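PDB 6NOR: putative NAD dependent dehydrogenase from Micromonospora echinospora, which binds NAD and probably acts as an oxidoreductase in the biosynthesis of the antibiotic gentamicin. Local coordinates for residues A[137-149]-A[310-324]. Residues are numbered along the deposited sequence; the frame is centred on the assembly and turned at random.
With NAD (nicotinamide-adenine-dinucleotide), chain G.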
loop_
_atom_site.group_PDB
_atom_site.type_symbol
_atom_site.label_atom_id
_atom_site.label_comp_id
_atom_site.label_asym_id
_atom_site.label_seq_id
_atom_site.Cartn_x
_atom_site.Cartn_y
_atom_site.Cartn_z
ATOM N N VAL A 137 36.923 -21.797 19.462
ATOM C CA VAL A 137 36.709 -20.611 18.620
ATOM C C VAL A 137 35.248 -20.427 18.249
ATOM O O VAL A 137 34.434 -21.333 18.388
ATOM C CB VAL A 137 37.524 -20.661 17.312
ATOM C CG1 VAL A 137 39.013 -20.634 17.609
ATOM C CG2 VAL A 137 37.153 -21.883 16.498
ATOM N N VAL A 138 34.918 -19.232 17.785
ATOM C CA VAL A 138 33.569 -18.955 17.332
ATOM C C VAL A 138 33.404 -19.433 15.900
ATOM O O VAL A 138 34.242 -19.148 15.032
ATOM C CB VAL A 138 33.226 -17.451 17.414
ATOM C CG1 VAL A 138 31.839 -17.178 16.797
ATOM C CG2 VAL A 138 33.298 -16.962 18.857
ATOM N N LEU A 139 32.338 -20.200 15.690
ATOM C CA LEU A 139 31.813 -20.511 14.369
ATOM C C LEU A 139 30.479 -19.779 14.215
ATOM O O LEU A 139 29.565 -19.958 15.003
ATOM C CB LEU A 139 31.615 -22.016 14.183
ATOM C CG LEU A 139 30.846 -22.492 12.932
ATOM C CD1 LEU A 139 31.526 -22.074 11.656
ATOM C CD2 LEU A 139 30.655 -24.006 12.943
ATOM N N ALA A 140 30.376 -18.946 13.196
ATOM C CA ALA A 140 29.187 -18.153 13.005
ATOM C C ALA A 140 28.784 -18.303 11.570
ATOM O O ALA A 140 29.632 -18.572 10.731
ATOM C CB ALA A 140 29.452 -16.689 13.360
ATOM N N HIS A 141 27.497 -18.149 11.273
ATOM C CA HIS A 141 27.038 -18.329 9.896
ATOM C C HIS A 141 26.248 -17.125 9.408
ATOM O O HIS A 141 25.613 -16.426 10.191
ATOM C CB HIS A 141 26.200 -19.599 9.754
ATOM C CG HIS A 141 24.891 -19.541 10.479
ATOM N ND1 HIS A 141 24.772 -19.825 11.821
ATOM C CD2 HIS A 141 23.645 -19.228 10.050
ATOM C CE1 HIS A 141 23.512 -19.683 12.191
ATOM N NE2 HIS A 141 22.807 -19.317 11.136
ATOM N N GLY A 142 26.284 -16.902 8.098
ATOM C CA GLY A 142 25.735 -15.694 7.515
ATOM C C GLY A 142 24.244 -15.624 7.241
ATOM O O GLY A 142 23.856 -15.190 6.165
ATOM N N GLY A 143 23.404 -16.013 8.201
ATOM C CA GLY A 143 21.981 -15.720 8.101
ATOM C C GLY A 143 21.617 -14.311 8.530
ATOM O O GLY A 143 21.137 -14.101 9.628
ATOM N N ASN A 144 21.839 -13.341 7.656
ATOM C CA ASN A 144 21.694 -11.934 8.027
ATOM C C ASN A 144 20.278 -11.438 8.297
ATOM O O ASN A 144 20.108 -10.519 9.086
ATOM C CB ASN A 144 22.322 -11.046 6.942
ATOM C CG ASN A 144 21.871 -11.430 5.548
ATOM O OD1 ASN A 144 22.262 -12.461 5.040
ATOM N ND2 ASN A 144 21.031 -10.613 4.940
ATOM N N PHE A 145 19.261 -12.019 7.671
ATOM C CA PHE A 145 17.951 -11.388 7.755
ATOM C C PHE A 145 17.306 -11.525 9.123
ATOM O O PHE A 145 16.416 -10.750 9.461
ATOM C CB PHE A 145 17.010 -11.917 6.659
ATOM C CG PHE A 145 17.457 -11.551 5.271
ATOM C CD1 PHE A 145 17.384 -10.248 4.836
ATOM C CD2 PHE A 145 17.993 -12.504 4.424
ATOM C CE1 PHE A 145 17.816 -9.899 3.563
ATOM C CE2 PHE A 145 18.434 -12.167 3.163
ATOM C CZ PHE A 145 18.341 -10.867 2.727
ATOM N N VAL A 146 17.762 -12.464 9.942
ATOM C CA VAL A 146 17.203 -12.540 11.288
ATOM C C VAL A 146 17.777 -11.421 12.149
ATOM O O VAL A 146 17.384 -11.276 13.283
ATOM C CB VAL A 146 17.454 -13.910 11.965
ATOM C CG1 VAL A 146 16.715 -15.001 11.239
ATOM C CG2 VAL A 146 18.953 -14.234 12.018
ATOM N N TYR A 147 18.693 -10.622 11.602
ATOM C CA TYR A 147 19.217 -9.460 12.330
ATOM C C TYR A 147 18.702 -8.153 11.751
ATOM O O TYR A 147 19.038 -7.079 12.236
ATOM C CB TYR A 147 20.761 -9.405 12.310
ATOM C CG TYR A 147 21.487 -10.595 12.876
ATOM C CD1 TYR A 147 21.799 -11.674 12.070
ATOM C CD2 TYR A 147 21.925 -10.619 14.198
ATOM C CE1 TYR A 147 22.489 -12.775 12.556
ATOM C CE2 TYR A 147 22.629 -11.731 14.705
ATOM C CZ TYR A 147 22.897 -12.806 13.863
ATOM O OH TYR A 147 23.580 -13.909 14.300
ATOM N N ALA A 148 17.924 -8.241 10.686
ATOM C CA ALA A 148 17.357 -7.060 10.065
ATOM C C ALA A 148 16.407 -6.368 11.036
ATOM O O ALA A 148 15.488 -6.980 11.555
ATOM C CB ALA A 148 16.626 -7.426 8.758
ATOM N N PRO A 149 16.638 -5.079 11.275
ATOM C CA PRO A 149 15.923 -4.250 12.252
ATOM C C PRO A 149 14.399 -4.384 12.142
ATOM O O PRO A 149 13.696 -4.527 13.144
ATOM C CB PRO A 149 16.363 -2.836 11.882
ATOM C CG PRO A 149 17.665 -3.013 11.197
ATOM C CD PRO A 149 17.590 -4.300 10.469
ATOM N N ASN A 310 19.767 -2.381 6.440
ATOM C CA ASN A 310 18.409 -2.862 6.528
ATOM C C ASN A 310 18.276 -4.351 6.231
ATOM O O ASN A 310 17.315 -4.965 6.655
ATOM C CB ASN A 310 17.509 -2.047 5.616
ATOM C CG ASN A 310 17.046 -0.774 6.272
ATOM O OD1 ASN A 310 16.916 -0.727 7.476
ATOM N ND2 ASN A 310 16.781 0.256 5.488
ATOM N N SER A 311 19.255 -4.943 5.549
ATOM C CA SER A 311 19.253 -6.395 5.340
ATOM C C SER A 311 19.828 -7.152 6.524
ATOM O O SER A 311 19.805 -8.375 6.537
ATOM C CB SER A 311 20.051 -6.788 4.093
ATOM O OG SER A 311 19.456 -6.318 2.897
ATOM N N GLY A 312 20.370 -6.428 7.499
ATOM C CA GLY A 312 20.900 -7.038 8.701
ATOM C C GLY A 312 22.403 -7.307 8.763
ATOM O O GLY A 312 22.878 -7.830 9.767
ATOM N N TYR A 313 23.153 -6.964 7.717
ATOM C CA TYR A 313 24.575 -7.310 7.673
ATOM C C TYR A 313 25.368 -6.622 8.776
ATOM O O TYR A 313 26.273 -7.216 9.361
ATOM C CB TYR A 313 25.193 -6.953 6.334
ATOM C CG TYR A 313 24.608 -7.696 5.184
ATOM C CD1 TYR A 313 24.819 -9.052 5.035
ATOM C CD2 TYR A 313 23.845 -7.040 4.232
ATOM C CE1 TYR A 313 24.274 -9.728 3.983
ATOM C CE2 TYR A 313 23.306 -7.702 3.181
ATOM C CZ TYR A 313 23.514 -9.045 3.057
ATOM O OH TYR A 313 22.966 -9.689 1.993
ATOM N N VAL A 314 25.014 -5.370 9.047
ATOM C CA VAL A 314 25.707 -4.564 10.034
ATOM C C VAL A 314 25.511 -5.154 11.439
ATOM O O VAL A 314 26.464 -5.338 12.175
ATOM C CB VAL A 314 25.225 -3.088 9.965
ATOM C CG1 VAL A 314 25.768 -2.269 11.109
ATOM C CG2 VAL A 314 25.658 -2.473 8.670
ATOM N N HIS A 315 24.286 -5.498 11.788
ATOM C CA HIS A 315 23.991 -6.054 13.106
ATOM C C HIS A 315 24.590 -7.445 13.308
ATOM O O HIS A 315 25.094 -7.757 14.373
ATOM C CB HIS A 315 22.480 -6.089 13.341
ATOM C CG HIS A 315 21.887 -4.730 13.522
ATOM N ND1 HIS A 315 21.568 -3.912 12.459
ATOM C CD2 HIS A 315 21.610 -4.023 14.643
ATOM C CE1 HIS A 315 21.110 -2.761 12.919
ATOM N NE2 HIS A 315 21.123 -2.804 14.239
ATOM N N GLN A 316 24.531 -8.263 12.269
ATOM C CA GLN A 316 25.144 -9.581 12.292
ATOM C C GLN A 316 26.642 -9.496 12.590
ATOM O O GLN A 316 27.136 -10.120 13.515
ATOM C CB GLN A 316 24.921 -10.279 10.963
ATOM C CG GLN A 316 25.650 -11.579 10.811
ATOM C CD GLN A 316 25.477 -12.128 9.420
ATOM O OE1 GLN A 316 24.623 -12.975 9.179
ATOM N NE2 GLN A 316 26.278 -11.638 8.491
ATOM N N ASP A 317 27.349 -8.702 11.800
ATOM C CA ASP A 317 28.787 -8.603 11.923
ATOM C C ASP A 317 29.206 -7.910 13.208
ATOM O O ASP A 317 30.255 -8.204 13.731
ATOM C CB ASP A 317 29.367 -7.905 10.710
ATOM C CG ASP A 317 29.295 -8.778 9.474
ATOM O OD1 ASP A 317 28.517 -9.753 9.507
ATOM O OD2 ASP A 317 30.006 -8.501 8.486
ATOM N N ARG A 318 28.371 -7.038 13.746
ATOM C CA ARG A 318 28.708 -6.440 15.016
ATOM C C ARG A 318 28.612 -7.489 16.108
ATOM O O ARG A 318 29.456 -7.571 16.980
ATOM C CB ARG A 318 27.809 -5.258 15.349
ATOM C CG ARG A 318 28.242 -4.568 16.641
ATOM C CD ARG A 318 27.249 -3.530 17.105
ATOM N NE ARG A 318 26.929 -2.550 16.067
ATOM C CZ ARG A 318 25.702 -2.337 15.595
ATOM N NH1 ARG A 318 24.678 -3.040 16.066
ATOM N NH2 ARG A 318 25.496 -1.422 14.658
ATOM N N GLN A 319 27.585 -8.310 16.048
ATOM C CA GLN A 319 27.418 -9.332 17.056
ATOM C C GLN A 319 28.443 -10.455 16.939
ATOM O O GLN A 319 28.806 -11.061 17.935
ATOM C CB GLN A 319 26.015 -9.895 16.984
ATOM C CG GLN A 319 25.023 -8.898 17.484
ATOM C CD GLN A 319 23.682 -9.505 17.735
ATOM O OE1 GLN A 319 23.576 -10.659 18.163
ATOM N NE2 GLN A 319 22.633 -8.732 17.471
ATOM N N VAL A 320 28.908 -10.736 15.730
ATOM C CA VAL A 320 29.962 -11.721 15.564
ATOM C C VAL A 320 31.289 -11.228 16.166
ATOM O O VAL A 320 31.953 -11.939 16.905
ATOM C CB VAL A 320 30.158 -12.065 14.093
ATOM C CG1 VAL A 320 31.426 -12.835 13.911
ATOM C CG2 VAL A 320 28.960 -12.871 13.586
ATOM N N VAL A 321 31.641 -9.989 15.870
ATOM C CA VAL A 321 32.800 -9.360 16.458
ATOM C C VAL A 321 32.698 -9.248 17.989
ATOM O O VAL A 321 33.677 -9.470 18.684
ATOM C CB VAL A 321 33.021 -7.983 15.841
ATOM C CG1 VAL A 321 34.109 -7.217 16.598
ATOM C CG2 VAL A 321 33.377 -8.129 14.362
ATOM N N ASP A 322 31.515 -8.935 18.515
ATOM C CA ASP A 322 31.308 -8.919 19.956
ATOM C C ASP A 322 31.543 -10.304 20.563
ATOM O O ASP A 322 32.025 -10.408 21.678
ATOM C CB ASP A 322 29.894 -8.445 20.324
ATOM C CG ASP A 322 29.642 -6.973 19.975
ATOM O OD1 ASP A 322 30.612 -6.203 19.766
ATOM O OD2 ASP A 322 28.454 -6.587 19.916
ATOM N N ALA A 323 31.193 -11.363 19.838
ATOM C CA ALA A 323 31.377 -12.718 20.344
ATOM C C ALA A 323 32.858 -13.075 20.435
ATOM O O ALA A 323 33.297 -13.649 21.410
ATOM C CB ALA A 323 30.647 -13.734 19.471
ATOM N N VAL A 324 33.620 -12.726 19.410
ATOM C CA VAL A 324 35.048 -13.005 19.398
ATOM C C VAL A 324 35.827 -12.177 20.433
ATOM O O VAL A 324 36.605 -12.723 21.203
ATOM C CB VAL A 324 35.645 -12.750 18.010
ATOM C CG1 VAL A 324 37.159 -12.730 18.083
ATOM C CG2 VAL A 324 35.163 -13.804 17.042
HETATM P PA NAD G . 30.874 -14.298 -6.060
HETATM O O1A NAD G . 30.927 -15.218 -7.303
HETATM O O2A NAD G . 30.491 -12.900 -6.370
HETATM O O5B NAD G . 32.285 -14.282 -5.373
HETATM C C5B NAD G . 32.925 -15.517 -5.105
HETATM C C4B NAD G . 34.423 -15.174 -4.891
HETATM O O4B NAD G . 35.062 -16.176 -4.360
HETATM C C3B NAD G . 35.069 -14.936 -6.237
HETATM O O3B NAD G . 35.797 -13.784 -6.160
HETATM C C2B NAD G . 35.995 -16.167 -6.439
HETATM O O2B NAD G . 37.157 -15.753 -7.245
HETATM C C1B NAD G . 36.360 -16.418 -5.248
HETATM N N9A NAD G . 36.736 -17.803 -5.032
HETATM C C8A NAD G . 36.268 -18.930 -5.603
HETATM N N7A NAD G . 36.906 -19.979 -5.028
HETATM C C5A NAD G . 37.758 -19.502 -4.119
HETATM C C6A NAD G . 38.642 -20.114 -3.280
HETATM N N6A NAD G . 38.878 -21.465 -3.158
HETATM N N1A NAD G . 39.377 -19.394 -2.446
HETATM C C2A NAD G . 39.275 -18.042 -2.438
HETATM N N3A NAD G . 38.404 -17.434 -3.279
HETATM C C4A NAD G . 37.646 -18.157 -4.110
HETATM O O3 NAD G . 29.869 -14.938 -5.066
HETATM P PN NAD G . 29.121 -14.242 -3.843
HETATM O O1N NAD G . 29.944 -13.237 -3.107
HETATM O O2N NAD G . 27.818 -13.630 -4.328
HETATM O O5D NAD G . 28.782 -15.414 -2.846
HETATM C C5D NAD G . 29.768 -15.936 -1.976
HETATM C C4D NAD G . 29.077 -16.568 -0.751
HETATM O O4D NAD G . 28.314 -15.723 -0.119
HETATM C C3D NAD G . 28.126 -17.717 -1.200
HETATM O O3D NAD G . 28.224 -18.704 -0.341
HETATM C C2D NAD G . 26.729 -17.061 -1.202
HETATM O O2D NAD G . 25.689 -18.109 -1.000
HETATM C C1D NAD G . 26.785 -16.225 -0.204
HETATM N N1N NAD G . 25.919 -15.097 -0.380
HETATM C C2N NAD G . 25.218 -14.623 0.723
HETATM C C3N NAD G . 24.358 -13.528 0.612
HETATM C C7N NAD G . 23.603 -13.080 1.875
HETATM O O7N NAD G . 22.804 -12.221 1.815
HETATM N N7N NAD G . 23.860 -13.739 3.109
HETATM C C4N NAD G . 24.167 -12.889 -0.592
HETATM C C5N NAD G . 24.875 -13.353 -1.702
HETATM C C6N NAD G . 25.752 -14.466 -1.589
HETATM O O HOH W 1 25.535 -12.568 5.710
#
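The carboxamide end of the NAD site in this Rossmann-fold putative dehydrogenase is built where the loop after strand 139-141, an edge strand of the parallel sheet within this chain, meets the start of helix 313-326. Asn144 and Tyr313 lie alongside each other and point the same way; amide and ring planes stack 20° apart, with Asn144 CG 3.3 Å from Tyr313 CE1. Both side chains grip the nicotinamide carboxamide: Asn144 OD1 accepts from NAD N7N at 2.8 Å, while Tyr313 OH donates to NAD O7N, which sits at the ring edge. The Asn144 amide is held in turn by its other end, ND2 donating to Ser311 O at 3.0 Å; the N-H points almost straight at the oxygen (166°) but arrives from above the carbonyl plane. CG of Asn144 stands between its backbone N and carbonyl carbon (chi1 49°), a torsion that puts OD1 at the cofactor and ND2 at the turn between two helices. Next to Ser311, Gly312 closes a Schellman motif and N-caps the next helix, its CA making a CA-H...O contact with Asn144 O at 3.6 Å. Farther along, the strand packs on the helix through Ala140 CB and Val320 CG2, 3.9 Å apart. Tyr147 lays its ring against the first two helical turns: Gln316 CA stands over the ring centre in a CH-pi contact, 3.8 Å from the centroid, while Gln319 OE1 meets the ring edge at CE2.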